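Local coordinates for OxyA protein (Actinoplanes teichomyceticus, PDB 5HH3) that is a heme-dependent cytochrome P450 that probably catalyses a phenolic coupling step in peptide cyclisation during glycopeptide antibiotic biosynthesis, at residues L173-T178 / T186-K191; A167-S172 / T194-M199; K198-T203 / E227-A232. One frame throughout, in Å; residues are numbered along the deposited sequence.

In the fold
The three contacts lie on the same side of the chain's centre and all use helix 182-205. From the N terminus, helix 163-178 comes first. Its segment 167-172 opens interaction 2, and its segment 173-178 opens interaction 1. The chain then turns, and 186-191 closes interaction 1, the shorter loop. Further along helix 182-205, segment 194-199 closes interaction 2, so interaction 1 is nested inside it. Interaction 3 opens at K198 and M199, which it shares with interaction 2, and closes at 227-232 after helix 211-219. Interactions 1 and 2 join two successive helices. Interaction 3 ties the second of them to the long helix 225-256.

Interaction 1: L173-T178 / T186-K191; sequences LHASRT and TAAGNK
S176 and G189 meet where the CA atoms of segments 173-178 and 186-191 come nearest, 4.9 Å apart. The side chain of S176 starts towards the other helix. S176 CB rests on the backbone of G189, 3.5 Å from G189 N and 3.6 Å from G189 CA. The next atom, S176 OG, turns back to its own helix. With chi1 at 72°, it sits between the backbone N and the carbonyl carbon and donates a hydrogen bond to L173 O at 2.7 Å. The hydroxyl reaches that carbonyl from above its plane. The contact across the helices is therefore made by carbon, while the polar tip is satisfied within the helix.

Beside it, A175 CB and A188 CB meet at 3.5 Å, tighter than usual for two carbons. A188 CB also packs on the backbone of S176, 3.6 Å from S176 N. L173 points away from this contact and touches A233 and M236 of helix 225-256. The segment axes approach to 7.5 Å, and their directions differ by 144°, so they run roughly antiparallel. The contact lies close to the short turn between helices 163-178 and 182-205, a helical hairpin that corresponds to the F and G helices of the cytochrome P450 fold.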
loop_
_atom_site.group_PDB
_atom_site.type_symbol
_atom_site.label_atom_id
_atom_site.label_comp_id
_atom_site.label_asym_id
_atom_site.label_seq_id
_atom_site.Cartn_x
_atom_site.Cartn_y
_atom_site.Cartn_z
ATOM N N LEU B 173 -5.192 7.294 -22.506
ATOM C CA LEU B 173 -4.595 6.224 -21.703
ATOM C C LEU B 173 -4.057 6.763 -20.389
ATOM O O LEU B 173 -4.213 6.114 -19.348
ATOM C CB LEU B 173 -3.456 5.514 -22.452
ATOM C CG LEU B 173 -2.666 4.455 -21.653
ATOM C CD1 LEU B 173 -3.587 3.342 -21.162
ATOM C CD2 LEU B 173 -1.523 3.883 -22.473
ATOM N N HIS B 174 -3.398 7.922 -20.453
ATOM C CA HIS B 174 -2.838 8.557 -19.262
ATOM C C HIS B 174 -3.935 9.041 -18.319
ATOM O O HIS B 174 -3.824 8.839 -17.116
ATOM C CB HIS B 174 -1.908 9.717 -19.622
ATOM C CG HIS B 174 -1.418 10.487 -18.431
ATOM N ND1 HIS B 174 -1.994 11.673 -18.020
ATOM C CD2 HIS B 174 -0.422 10.227 -17.548
ATOM C CE1 HIS B 174 -1.365 12.117 -16.945
ATOM N NE2 HIS B 174 -0.407 11.259 -16.638
ATOM N N ALA B 175 -4.973 9.679 -18.859
ATOM C CA ALA B 175 -6.144 10.089 -18.065
ATOM C C ALA B 175 -6.718 8.921 -17.259
ATOM O O ALA B 175 -6.799 8.987 -16.031
ATOM C CB ALA B 175 -7.216 10.676 -18.967
ATOM N N SER B 176 -7.056 7.841 -17.963
ATOM C CA SER B 176 -7.677 6.651 -17.366
ATOM C C SER B 176 -6.899 6.063 -16.178
ATOM O O SER B 176 -7.502 5.553 -15.241
ATOM C CB SER B 176 -7.890 5.569 -18.431
ATOM O OG SER B 176 -6.656 4.993 -18.826
ATOM N N ARG B 177 -5.570 6.134 -16.225
ATOM C CA ARG B 177 -4.719 5.685 -15.116
ATOM C C ARG B 177 -4.534 6.758 -14.027
ATOM O O ARG B 177 -4.385 6.414 -12.854
ATOM C CB ARG B 177 -3.350 5.229 -15.641
ATOM N N THR B 178 -4.571 8.041 -14.412
ATOM C CA THR B 178 -4.174 9.162 -13.533
ATOM C C THR B 178 -5.292 9.767 -12.680
ATOM O O THR B 178 -5.203 9.737 -11.456
ATOM C CB THR B 178 -3.484 10.292 -14.349
ATOM O OG1 THR B 178 -2.163 9.865 -14.705
ATOM C CG2 THR B 178 -3.377 11.627 -13.570
ATOM N N THR B 186 -13.174 6.388 -16.257
ATOM C CA THR B 186 -13.991 5.483 -17.079
ATOM C C THR B 186 -14.241 6.018 -18.492
ATOM O O THR B 186 -14.223 5.248 -19.450
ATOM C CB THR B 186 -15.364 5.190 -16.430
ATOM O OG1 THR B 186 -16.034 6.422 -16.149
ATOM C CG2 THR B 186 -15.202 4.390 -15.145
ATOM N N ALA B 187 -14.495 7.323 -18.609
ATOM C CA ALA B 187 -14.678 7.981 -19.914
ATOM C C ALA B 187 -13.414 7.890 -20.783
ATOM O O ALA B 187 -13.486 7.553 -21.967
ATOM C CB ALA B 187 -15.074 9.437 -19.720
ATOM N N ALA B 188 -12.265 8.185 -20.182
ATOM C CA ALA B 188 -10.982 8.101 -20.869
ATOM C C ALA B 188 -10.607 6.653 -21.224
ATOM O O ALA B 188 -10.109 6.385 -22.322
ATOM C CB ALA B 188 -9.892 8.735 -20.012
ATOM N N GLY B 189 -10.841 5.735 -20.288
ATOM C CA GLY B 189 -10.607 4.305 -20.508
ATOM C C GLY B 189 -11.398 3.762 -21.686
ATOM O O GLY B 189 -10.856 3.034 -22.509
ATOM N N ASN B 190 -12.673 4.133 -21.765
ATOM C CA ASN B 190 -13.547 3.725 -22.875
ATOM C C ASN B 190 -13.155 4.350 -24.214
ATOM O O ASN B 190 -13.360 3.745 -25.267
ATOM C CB ASN B 190 -15.025 4.046 -22.566
ATOM C CG ASN B 190 -15.593 3.191 -21.437
ATOM O OD1 ASN B 190 -15.105 2.096 -21.148
ATOM N ND2 ASN B 190 -16.640 3.695 -20.796
ATOM N N LYS B 191 -12.595 5.555 -24.175
ATOM C CA LYS B 191 -12.115 6.205 -25.395
ATOM C C LYS B 191 -10.887 5.446 -25.918
ATOM O O LYS B 191 -10.786 5.161 -27.107
ATOM C CB LYS B 191 -11.802 7.681 -25.126
ATOM C CG LYS B 191 -11.803 8.566 -26.358
ATOM C CD LYS B 191 -12.403 9.928 -26.046
ATOM C CE LYS B 191 -12.139 10.922 -27.165
ATOM N NZ LYS B 191 -10.693 11.279 -27.275
#

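Interaction 2: A167-S172 / T194-M199; sequences ADLARS and TYMNKM
D168 O, next in the chain to the L169 that meets Y195, is gripped by two donors of S172. The backbone S172 N binds it at 3.0 Å and the hydroxyl S172 OG at 2.7 Å. They arrive from opposite faces of the carbonyl plane, with the hydroxyl tilted 35° from it. The serine hydroxyl is thus held by its own helix. On the outer surface, R171 NH1 and D168 OD1 form a salt bridge whose hydrogen bond is weak.

Across the contact, L169 carries the packing. Its CG is anti to the backbone N (chi1 -173°), and both methyl branches extend to Y195. L169 CD1 lies 3.6 Å from Y195 CG and is also near Y195 CB. The other branch, L169 CD2, reaches further along the same side of the ring, 3.8 Å from Y195 CE1. The two side chains cross at about a right angle.

This is the more open part of the F-G helix pair of a P450, where the facing CA atoms of L169 and Y195 are 7.9 Å apart and side chains must span the gap. M196 adds a looser apolar contact, with M196 SD 4.4 Å from L169 CD2. I161 touches both L169 and Y195, while M236 of helix 225-256 touches L169. The phenol oxygen Y195 OH is hydrogen-bonded to D165 OD2, one turn before L169 on the same helix.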
loop_
_atom_site.group_PDB
_atom_site.type_symbol
_atom_site.label_atom_id
_atom_site.label_comp_id
_atom_site.label_asym_id
_atom_site.label_seq_id
_atom_site.Cartn_x
_atom_site.Cartn_y
_atom_site.Cartn_z
ATOM N N ALA B 167 -1.447 11.711 -30.159
ATOM C CA ALA B 167 -1.577 12.671 -29.056
ATOM C C ALA B 167 -2.853 12.441 -28.233
ATOM O O ALA B 167 -2.796 12.416 -27.000
ATOM C CB ALA B 167 -1.543 14.101 -29.593
ATOM N N ASP B 168 -3.985 12.260 -28.922
ATOM C CA ASP B 168 -5.288 12.034 -28.276
ATOM C C ASP B 168 -5.328 10.695 -27.546
ATOM O O ASP B 168 -5.814 10.620 -26.422
ATOM C CB ASP B 168 -6.447 12.105 -29.294
ATOM C CG ASP B 168 -6.728 13.531 -29.794
ATOM O OD1 ASP B 168 -6.148 14.504 -29.257
ATOM O OD2 ASP B 168 -7.553 13.690 -30.731
ATOM N N LEU B 169 -4.802 9.655 -28.190
ATOM C CA LEU B 169 -4.842 8.302 -27.657
ATOM C C LEU B 169 -3.961 8.177 -26.412
ATOM O O LEU B 169 -4.404 7.651 -25.389
ATOM C CB LEU B 169 -4.416 7.298 -28.729
ATOM C CG LEU B 169 -4.567 5.812 -28.384
ATOM C CD1 LEU B 169 -6.034 5.411 -28.297
ATOM C CD2 LEU B 169 -3.822 4.975 -29.414
ATOM N N ALA B 170 -2.728 8.671 -26.494
ATOM C CA ALA B 170 -1.828 8.685 -25.331
ATOM C C ALA B 170 -2.454 9.451 -24.158
ATOM O O ALA B 170 -2.456 8.963 -23.026
ATOM C CB ALA B 170 -0.467 9.267 -25.695
ATOM N N ARG B 171 -3.028 10.615 -24.446
ATOM C CA ARG B 171 -3.741 11.408 -23.424
ATOM C C ARG B 171 -4.862 10.596 -22.724
ATOM O O ARG B 171 -4.907 10.520 -21.489
ATOM C CB ARG B 171 -4.291 12.683 -24.061
ATOM C CG ARG B 171 -4.887 13.709 -23.105
ATOM C CD ARG B 171 -5.507 14.885 -23.858
ATOM N NE ARG B 171 -4.628 15.373 -24.930
ATOM C CZ ARG B 171 -4.987 15.682 -26.184
ATOM N NH1 ARG B 171 -6.258 15.618 -26.607
ATOM N NH2 ARG B 171 -4.053 16.099 -27.038
ATOM N N SER B 172 -5.725 9.972 -23.522
ATOM C CA SER B 172 -6.778 9.072 -23.015
ATOM C C SER B 172 -6.254 7.977 -22.084
ATOM O O SER B 172 -6.826 7.744 -21.024
ATOM C CB SER B 172 -7.501 8.378 -24.170
ATOM O OG SER B 172 -7.797 9.289 -25.193
ATOM N N THR B 194 -12.165 1.723 -27.151
ATOM C CA THR B 194 -12.896 1.743 -28.418
ATOM C C THR B 194 -11.932 1.901 -29.592
ATOM O O THR B 194 -12.115 1.269 -30.630
ATOM C CB THR B 194 -13.950 2.875 -28.468
ATOM O OG1 THR B 194 -14.793 2.796 -27.317
ATOM C CG2 THR B 194 -14.815 2.778 -29.722
ATOM N N TYR B 195 -10.912 2.745 -29.428
ATOM C CA TYR B 195 -9.880 2.882 -30.451
ATOM C C TYR B 195 -9.144 1.540 -30.646
ATOM O O TYR B 195 -9.066 1.032 -31.765
ATOM C CB TYR B 195 -8.896 4.003 -30.096
ATOM C CG TYR B 195 -7.923 4.310 -31.212
ATOM C CD1 TYR B 195 -6.777 3.542 -31.376
ATOM C CD2 TYR B 195 -8.157 5.347 -32.124
ATOM C CE1 TYR B 195 -5.880 3.794 -32.390
ATOM C CE2 TYR B 195 -7.258 5.607 -33.153
ATOM C CZ TYR B 195 -6.113 4.820 -33.267
ATOM O OH TYR B 195 -5.189 5.011 -34.251
ATOM N N MET B 196 -8.652 0.951 -29.559
ATOM C CA MET B 196 -7.884 -0.306 -29.645
ATOM C C MET B 196 -8.696 -1.489 -30.190
ATOM O O MET B 196 -8.175 -2.290 -30.969
ATOM C CB MET B 196 -7.284 -0.680 -28.287
ATOM C CG MET B 196 -6.250 0.298 -27.752
ATOM S SD MET B 196 -4.897 0.747 -28.864
ATOM C CE MET B 196 -4.453 -0.880 -29.453
ATOM N N ASN B 197 -9.966 -1.585 -29.799
ATOM C CA ASN B 197 -10.847 -2.632 -30.317
ATOM C C ASN B 197 -11.019 -2.559 -31.832
ATOM O O ASN B 197 -11.062 -3.592 -32.490
ATOM C CB ASN B 197 -12.221 -2.581 -29.646
ATOM C CG ASN B 197 -12.186 -3.014 -28.185
ATOM O OD1 ASN B 197 -11.220 -3.609 -27.709
ATOM N ND2 ASN B 197 -13.262 -2.718 -27.470
ATOM N N LYS B 198 -11.103 -1.350 -32.383
ATOM C CA LYS B 198 -11.140 -1.176 -33.848
ATOM C C LYS B 198 -9.820 -1.606 -34.482
ATOM O O LYS B 198 -9.810 -2.368 -35.452
ATOM C CB LYS B 198 -11.452 0.274 -34.235
ATOM C CG LYS B 198 -12.903 0.650 -34.011
ATOM C CD LYS B 198 -13.109 2.143 -34.180
ATOM C CE LYS B 198 -14.545 2.531 -33.878
ATOM N NZ LYS B 198 -14.694 4.007 -33.790
ATOM N N MET B 199 -8.723 -1.113 -33.915
ATOM C CA MET B 199 -7.372 -1.464 -34.356
ATOM C C MET B 199 -7.120 -2.975 -34.366
ATOM O O MET B 199 -6.504 -3.501 -35.296
ATOM C CB MET B 199 -6.350 -0.790 -33.457
ATOM C CG MET B 199 -4.913 -1.156 -33.772
ATOM S SD MET B 199 -3.759 0.149 -33.311
ATOM C CE MET B 199 -4.060 1.288 -34.661
#

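Interaction 3: K198-T203 / E227-A232; sequences KMTART and ELTGVA
A small, buried, mainly apolar contact joins T200 on helix 182-205 to L228, near the start of the long helix 225-256. The nearest CA atoms, those of T200 and L228, are 7.5 Å apart, so side-chain ends bridge the gap. T200 CG2 meets L228 CD1 at 3.9 Å, methyl against methyl, and the two side chains cross obliquely.

The threonine torsion sorts its two branches. At chi1 -63°, T200 CG2 stands anti to the backbone N and faces the leucine, whereas T200 OG1 lies beside the backbone N. From there the hydroxyl hydrogen-bonds to M196 O, one turn back in its own helix. T229 comes second in the contact. T200 OG1 and T229 OG1 are 4.2 Å apart, and T229 OG1 has a weak hydrogen bond of its own to D225 O. Each hydroxyl therefore turns to a carbonyl of its own helix.

A turn after T200, T203 OG1 likewise donates to a carbonyl of its own helix, M199 O, at 2.7 Å. F212 of helix 211-219 packs against T200 and A232, and so touches both segments. The side chain of L228 is about 13 Å from a bound heme and does not touch it. The arrangement is typical of the cytochrome P450 fold, in which the G helix lies over the N-terminal part of the long helix 225-256, the counterpart of the helix that runs past the heme in this family.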
loop_
_atom_site.group_PDB
_atom_site.type_symbol
_atom_site.label_atom_id
_atom_site.label_comp_id
_atom_site.label_asym_id
_atom_site.label_seq_id
_atom_site.Cartn_x
_atom_site.Cartn_y
_atom_site.Cartn_z
ATOM N N LYS B 198 -11.103 -1.350 -32.383
ATOM C CA LYS B 198 -11.140 -1.176 -33.848
ATOM C C LYS B 198 -9.820 -1.606 -34.482
ATOM O O LYS B 198 -9.810 -2.368 -35.452
ATOM C CB LYS B 198 -11.452 0.274 -34.235
ATOM C CG LYS B 198 -12.903 0.650 -34.011
ATOM C CD LYS B 198 -13.109 2.143 -34.180
ATOM C CE LYS B 198 -14.545 2.531 -33.878
ATOM N NZ LYS B 198 -14.694 4.007 -33.790
ATOM N N MET B 199 -8.723 -1.113 -33.915
ATOM C CA MET B 199 -7.372 -1.464 -34.356
ATOM C C MET B 199 -7.120 -2.975 -34.366
ATOM O O MET B 199 -6.504 -3.501 -35.296
ATOM C CB MET B 199 -6.350 -0.790 -33.457
ATOM C CG MET B 199 -4.913 -1.156 -33.772
ATOM S SD MET B 199 -3.759 0.149 -33.311
ATOM C CE MET B 199 -4.060 1.288 -34.661
ATOM N N THR B 200 -7.592 -3.654 -33.328
ATOM C CA THR B 200 -7.557 -5.112 -33.285
ATOM C C THR B 200 -8.376 -5.738 -34.417
ATOM O O THR B 200 -7.876 -6.607 -35.126
ATOM C CB THR B 200 -8.042 -5.644 -31.928
ATOM O OG1 THR B 200 -7.146 -5.197 -30.904
ATOM C CG2 THR B 200 -8.019 -7.123 -31.918
ATOM N N ALA B 201 -9.617 -5.288 -34.589
ATOM C CA ALA B 201 -10.459 -5.782 -35.671
ATOM C C ALA B 201 -9.797 -5.556 -37.029
ATOM O O ALA B 201 -9.783 -6.462 -37.859
ATOM C CB ALA B 201 -11.844 -5.143 -35.631
ATOM N N ARG B 202 -9.222 -4.369 -37.242
ATOM C CA ARG B 202 -8.488 -4.077 -38.488
ATOM C C ARG B 202 -7.331 -5.040 -38.716
ATOM O O ARG B 202 -7.242 -5.668 -39.771
ATOM C CB ARG B 202 -8.018 -2.619 -38.540
ATOM C CG ARG B 202 -9.116 -1.665 -39.007
ATOM C CD ARG B 202 -8.617 -0.231 -39.187
ATOM N NE ARG B 202 -8.566 0.514 -37.918
ATOM C CZ ARG B 202 -7.473 0.840 -37.222
ATOM N NH1 ARG B 202 -6.243 0.499 -37.620
ATOM N NH2 ARG B 202 -7.616 1.517 -36.081
ATOM N N THR B 203 -6.496 -5.208 -37.692
ATOM C CA THR B 203 -5.354 -6.120 -37.763
ATOM C C THR B 203 -5.772 -7.552 -38.109
ATOM O O THR B 203 -5.202 -8.149 -39.030
ATOM C CB THR B 203 -4.563 -6.087 -36.453
ATOM O OG1 THR B 203 -4.211 -4.729 -36.177
ATOM C CG2 THR B 203 -3.294 -6.937 -36.534
ATOM N N GLU B 227 -6.005 -9.307 -24.432
ATOM C CA GLU B 227 -4.563 -9.488 -24.277
ATOM C C GLU B 227 -3.757 -8.555 -25.199
ATOM O O GLU B 227 -2.791 -7.948 -24.748
ATOM C CB GLU B 227 -4.169 -10.954 -24.498
ATOM C CG GLU B 227 -4.524 -11.850 -23.307
ATOM C CD GLU B 227 -4.438 -13.339 -23.606
ATOM O OE1 GLU B 227 -4.762 -13.774 -24.738
ATOM O OE2 GLU B 227 -4.040 -14.090 -22.685
ATOM N N LEU B 228 -4.145 -8.445 -26.466
ATOM C CA LEU B 228 -3.502 -7.490 -27.405
ATOM C C LEU B 228 -3.591 -6.049 -26.900
ATOM O O LEU B 228 -2.608 -5.337 -26.864
ATOM C CB LEU B 228 -4.124 -7.563 -28.800
ATOM C CG LEU B 228 -3.769 -8.815 -29.597
ATOM C CD1 LEU B 228 -4.745 -8.981 -30.743
ATOM C CD2 LEU B 228 -2.332 -8.781 -30.101
ATOM N N THR B 229 -4.786 -5.658 -26.499
ATOM C CA THR B 229 -5.048 -4.339 -25.940
ATOM C C THR B 229 -4.221 -4.091 -24.708
ATOM O O THR B 229 -3.642 -3.014 -24.560
ATOM C CB THR B 229 -6.566 -4.150 -25.660
ATOM O OG1 THR B 229 -7.217 -3.918 -26.903
ATOM C CG2 THR B 229 -6.840 -2.955 -24.762
ATOM N N GLY B 230 -4.157 -5.094 -23.838
ATOM C CA GLY B 230 -3.364 -5.024 -22.627
ATOM C C GLY B 230 -1.893 -4.810 -22.892
ATOM O O GLY B 230 -1.240 -4.020 -22.198
ATOM N N VAL B 231 -1.361 -5.485 -23.904
ATOM C CA VAL B 231 0.053 -5.312 -24.246
ATOM C C VAL B 231 0.289 -3.896 -24.796
ATOM O O VAL B 231 1.260 -3.245 -24.395
ATOM C CB VAL B 231 0.566 -6.370 -25.244
ATOM C CG1 VAL B 231 2.034 -6.126 -25.570
ATOM C CG2 VAL B 231 0.410 -7.766 -24.649
ATOM N N ALA B 232 -0.597 -3.429 -25.682
ATOM C CA ALA B 232 -0.510 -2.062 -26.207
ATOM C C ALA B 232 -0.504 -1.007 -25.104
ATOM O O ALA B 232 0.332 -0.111 -25.114
ATOM C CB ALA B 232 -1.627 -1.778 -27.197
#